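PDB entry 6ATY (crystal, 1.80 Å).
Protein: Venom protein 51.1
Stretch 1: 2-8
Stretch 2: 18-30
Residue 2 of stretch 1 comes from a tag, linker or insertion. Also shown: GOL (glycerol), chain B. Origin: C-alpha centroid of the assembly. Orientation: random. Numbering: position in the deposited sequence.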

# COMPACT_ATOMS: atom_id res chain seq x y z
N SER A 2 1.52 10.33 -2.47
CA SER A 2 1.14 9.18 -1.61
C SER A 2 1.75 9.36 -0.21
O SER A 2 2.79 10.08 -0.05
N ILE A 3 1.12 8.74 0.79
CA ILE A 3 1.80 8.40 2.07
C ILE A 3 2.35 6.99 2.03
O ILE A 3 1.97 6.22 1.15
N SER A 4 3.36 6.70 2.85
CA SER A 4 3.82 5.32 3.11
C SER A 4 3.30 4.90 4.46
O SER A 4 3.25 5.71 5.41
N ILE A 5 2.87 3.66 4.55
CA ILE A 5 2.40 3.11 5.82
C ILE A 5 3.38 2.12 6.42
O ILE A 5 3.11 1.56 7.45
N GLY A 6 4.50 1.84 5.79
CA GLY A 6 5.51 1.00 6.53
C GLY A 6 5.10 -0.48 6.75
O GLY A 6 5.59 -1.16 7.64
N ILE A 7 4.17 -0.96 5.93
CA ILE A 7 3.83 -2.38 5.80
C ILE A 7 4.74 -2.87 4.67
O ILE A 7 4.88 -2.21 3.63
N LYS A 8 5.37 -4.01 4.88
CA LYS A 8 6.22 -4.65 3.88
C LYS A 8 5.38 -5.36 2.85
O LYS A 8 4.35 -5.97 3.17
N GLY A 18 -5.58 -3.30 -0.25
CA GLY A 18 -6.41 -3.74 0.91
C GLY A 18 -5.94 -3.12 2.23
O GLY A 18 -6.76 -2.64 3.04
N GLN A 19 -4.62 -3.03 2.40
CA GLN A 19 -4.03 -2.43 3.60
C GLN A 19 -4.37 -0.96 3.67
O GLN A 19 -4.63 -0.45 4.73
N CYS A 20 -4.33 -0.29 2.54
CA CYS A 20 -4.67 1.14 2.45
C CYS A 20 -6.18 1.38 2.67
O CYS A 20 -6.55 2.32 3.36
N ARG A 21 -7.02 0.52 2.09
CA ARG A 21 -8.47 0.72 2.14
C ARG A 21 -9.00 0.53 3.55
O ARG A 21 -9.85 1.30 3.95
N ILE A 22 -8.46 -0.41 4.31
CA ILE A 22 -8.95 -0.58 5.75
C ILE A 22 -8.49 0.60 6.62
O ILE A 22 -9.15 0.93 7.61
N ARG A 23 -7.45 1.31 6.15
CA ARG A 23 -6.97 2.56 6.77
C ARG A 23 -7.61 3.80 6.16
O ARG A 23 -7.16 4.95 6.40
N LYS A 24 -8.66 3.58 5.37
CA LYS A 24 -9.49 4.63 4.80
C LYS A 24 -8.84 5.43 3.69
O LYS A 24 -9.21 6.57 3.49
N TYR A 25 -7.87 4.85 2.96
CA TYR A 25 -7.44 5.40 1.69
C TYR A 25 -8.16 4.66 0.58
O TYR A 25 -8.76 3.61 0.81
N PHE A 26 -8.17 5.22 -0.62
CA PHE A 26 -8.87 4.58 -1.72
C PHE A 26 -7.99 3.56 -2.41
O PHE A 26 -8.49 2.56 -2.92
N THR A 27 -6.71 3.87 -2.56
CA THR A 27 -5.86 2.91 -3.20
C THR A 27 -4.45 2.89 -2.68
O THR A 27 -4.09 3.68 -1.83
N GLY A 28 -3.72 1.87 -3.11
CA GLY A 28 -2.36 1.66 -2.60
C GLY A 28 -1.58 0.77 -3.55
O GLY A 28 -2.18 0.11 -4.39
N TYR A 29 -0.26 0.77 -3.39
CA TYR A 29 0.63 -0.02 -4.24
C TYR A 29 1.96 -0.19 -3.50
O TYR A 29 2.28 0.59 -2.60
N CYS A 30 2.67 -1.22 -3.88
CA CYS A 30 3.95 -1.54 -3.34
C CYS A 30 4.99 -0.78 -4.18
O CYS A 30 5.13 -1.01 -5.38

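Apolar contact dominates, supplied by the alternate residues Ile 3, Ile 5 and Ile 7, whose CA-to-CB bonds all point toward the second stretch; the contact buries 393 Å² in all. Ile 5 (chi1 p, chi2 t) is covered most: its CD1 lies 4.0 Å from Gln 19 CB, 4.0 Å from Arg 23 CD and 4.4 Å from Cys 20 SG, and sits over one face of the Arg 23 guanidinium. Ile 7 (m, m) places CG2 4.3 Å from Gln 19 CG and CD1 3.8 Å from Arg 23 NH2. Ile 3 (p, t) meets Tyr 25 (chi1 m) tightly, with Ile 3 CD1 3.3 Å from Tyr 25 CZ and 3.0 Å from Tyr 25 OH.

Polar links across the stretches are sparse. Ser 2, a tag residue in rotamer p, brings its OG 3.2 Å from Tyr 29 OH in a hydrogen bond whose proton is not settled. Within stretch 2, Arg 23 (m, t, t) is held by Gln 19 (m, m): Arg 23 NH1 donates to Gln 19 O at 3.0 Å (163°) and to Gln 19 OE1 at 2.8 Å (153°), and both residues also touch Ile 5 and Ile 7.

A glycerol bridges both stretches: its O1 donates to Lys 8 O at a very short 2.5 Å, while Gln 19 NE2 donates to glycerol O3 at 2.7 Å, nearly linear at 173°.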

# COMPACT_ATOMS: atom_id res chain seq x y z
CB SER A 2 1.64 7.83 -2.22
OG SER A 2 3.09 7.68 -2.21
CB ILE A 3 0.86 8.59 3.26
CG1 ILE A 3 -0.24 7.53 3.25
CG2 ILE A 3 0.29 10.00 3.21
CD1 ILE A 3 -0.74 7.16 4.60
CB SER A 4 5.36 5.21 3.19
OG SER A 4 5.95 5.83 2.13
CB ILE A 5 1.01 2.46 5.71
CG1 ILE A 5 0.98 1.35 4.65
CG2 ILE A 5 -0.04 3.53 5.40
CD1 ILE A 5 -0.33 0.61 4.65
CB ILE A 7 2.33 -2.58 5.41
CG1 ILE A 7 1.42 -2.17 6.58
CG2 ILE A 7 2.00 -4.01 5.02
CD1 ILE A 7 1.73 -2.87 7.89
CB LYS A 8 7.13 -5.65 4.57
CG LYS A 8 8.29 -6.12 3.72
CD LYS A 8 9.34 -6.82 4.55
CE LYS A 8 10.40 -7.49 3.68
NZ LYS A 8 11.21 -6.47 2.99
CB GLN A 19 -2.52 -2.62 3.65
CG GLN A 19 -2.09 -4.06 3.81
CD GLN A 19 -2.34 -4.61 5.21
OE1 GLN A 19 -2.60 -3.89 6.17
NE2 GLN A 19 -2.23 -5.91 5.32
CB CYS A 20 -4.22 1.70 1.11
SG CYS A 20 -2.42 1.63 0.95
CB ARG A 21 -9.22 -0.15 1.13
CG ARG A 21 -8.98 0.28 -0.30
CD ARG A 21 -9.83 -0.46 -1.28
NE ARG A 21 -9.80 0.25 -2.56
CZ ARG A 21 -10.44 -0.14 -3.66
NH1 ARG A 21 -11.14 -1.25 -3.68
NH2 ARG A 21 -10.34 0.58 -4.78
CB ILE A 22 -8.58 -1.94 6.39
CG1 ILE A 22 -7.08 -2.11 6.59
CG2 ILE A 22 -9.21 -3.09 5.61
CD1 ILE A 22 -6.72 -3.30 7.47
CB ARG A 23 -5.45 2.64 6.67
CG ARG A 23 -4.77 1.60 7.52
CD ARG A 23 -3.31 1.59 7.19
NE ARG A 23 -2.52 0.77 8.10
CZ ARG A 23 -2.34 -0.55 8.01
NH1 ARG A 23 -2.96 -1.31 7.08
NH2 ARG A 23 -1.54 -1.12 8.90
CB LYS A 24 -10.09 5.57 5.91
CG LYS A 24 -10.84 4.81 7.01
CD LYS A 24 -11.53 5.72 8.01
CE LYS A 24 -12.42 4.93 8.96
NZ LYS A 24 -13.41 5.86 9.57
CB TYR A 25 -5.91 5.31 1.53
CG TYR A 25 -5.20 6.09 2.60
CD1 TYR A 25 -4.90 5.49 3.81
CD2 TYR A 25 -4.87 7.44 2.42
CE1 TYR A 25 -4.30 6.18 4.83
CE2 TYR A 25 -4.26 8.16 3.45
CZ TYR A 25 -4.00 7.51 4.66
OH TYR A 25 -3.36 8.13 5.72
CB PHE A 26 -9.30 5.59 -2.79
CG PHE A 26 -10.01 4.95 -3.93
CD1 PHE A 26 -11.22 4.30 -3.72
CD2 PHE A 26 -9.45 4.92 -5.19
CE1 PHE A 26 -11.88 3.68 -4.78
CE2 PHE A 26 -10.11 4.32 -6.24
CZ PHE A 26 -11.32 3.69 -6.02
CB THR A 27 -5.92 2.99 -4.73
OG1 THR A 27 -5.52 1.71 -5.28
CG2 THR A 27 -5.11 4.21 -5.25
CB TYR A 29 0.89 0.69 -5.58
CG TYR A 29 1.59 2.02 -5.41
CD1 TYR A 29 0.86 3.16 -5.05
CD2 TYR A 29 2.96 2.15 -5.54
CE1 TYR A 29 1.48 4.39 -4.86
CE2 TYR A 29 3.59 3.40 -5.35
CZ TYR A 29 2.82 4.51 -4.99
OH TYR A 29 3.38 5.78 -4.81
CB CYS A 30 4.21 -3.02 -3.42
SG CYS A 30 5.65 -3.52 -2.46
C1 GOL B . 1.75 -8.23 2.41
O1 GOL B . 2.79 -7.45 1.93
C2 GOL B . 0.68 -7.29 2.92
O2 GOL B . 0.64 -6.15 2.03
C3 GOL B . -0.57 -8.19 2.99
O3 GOL B . -1.83 -7.51 3.16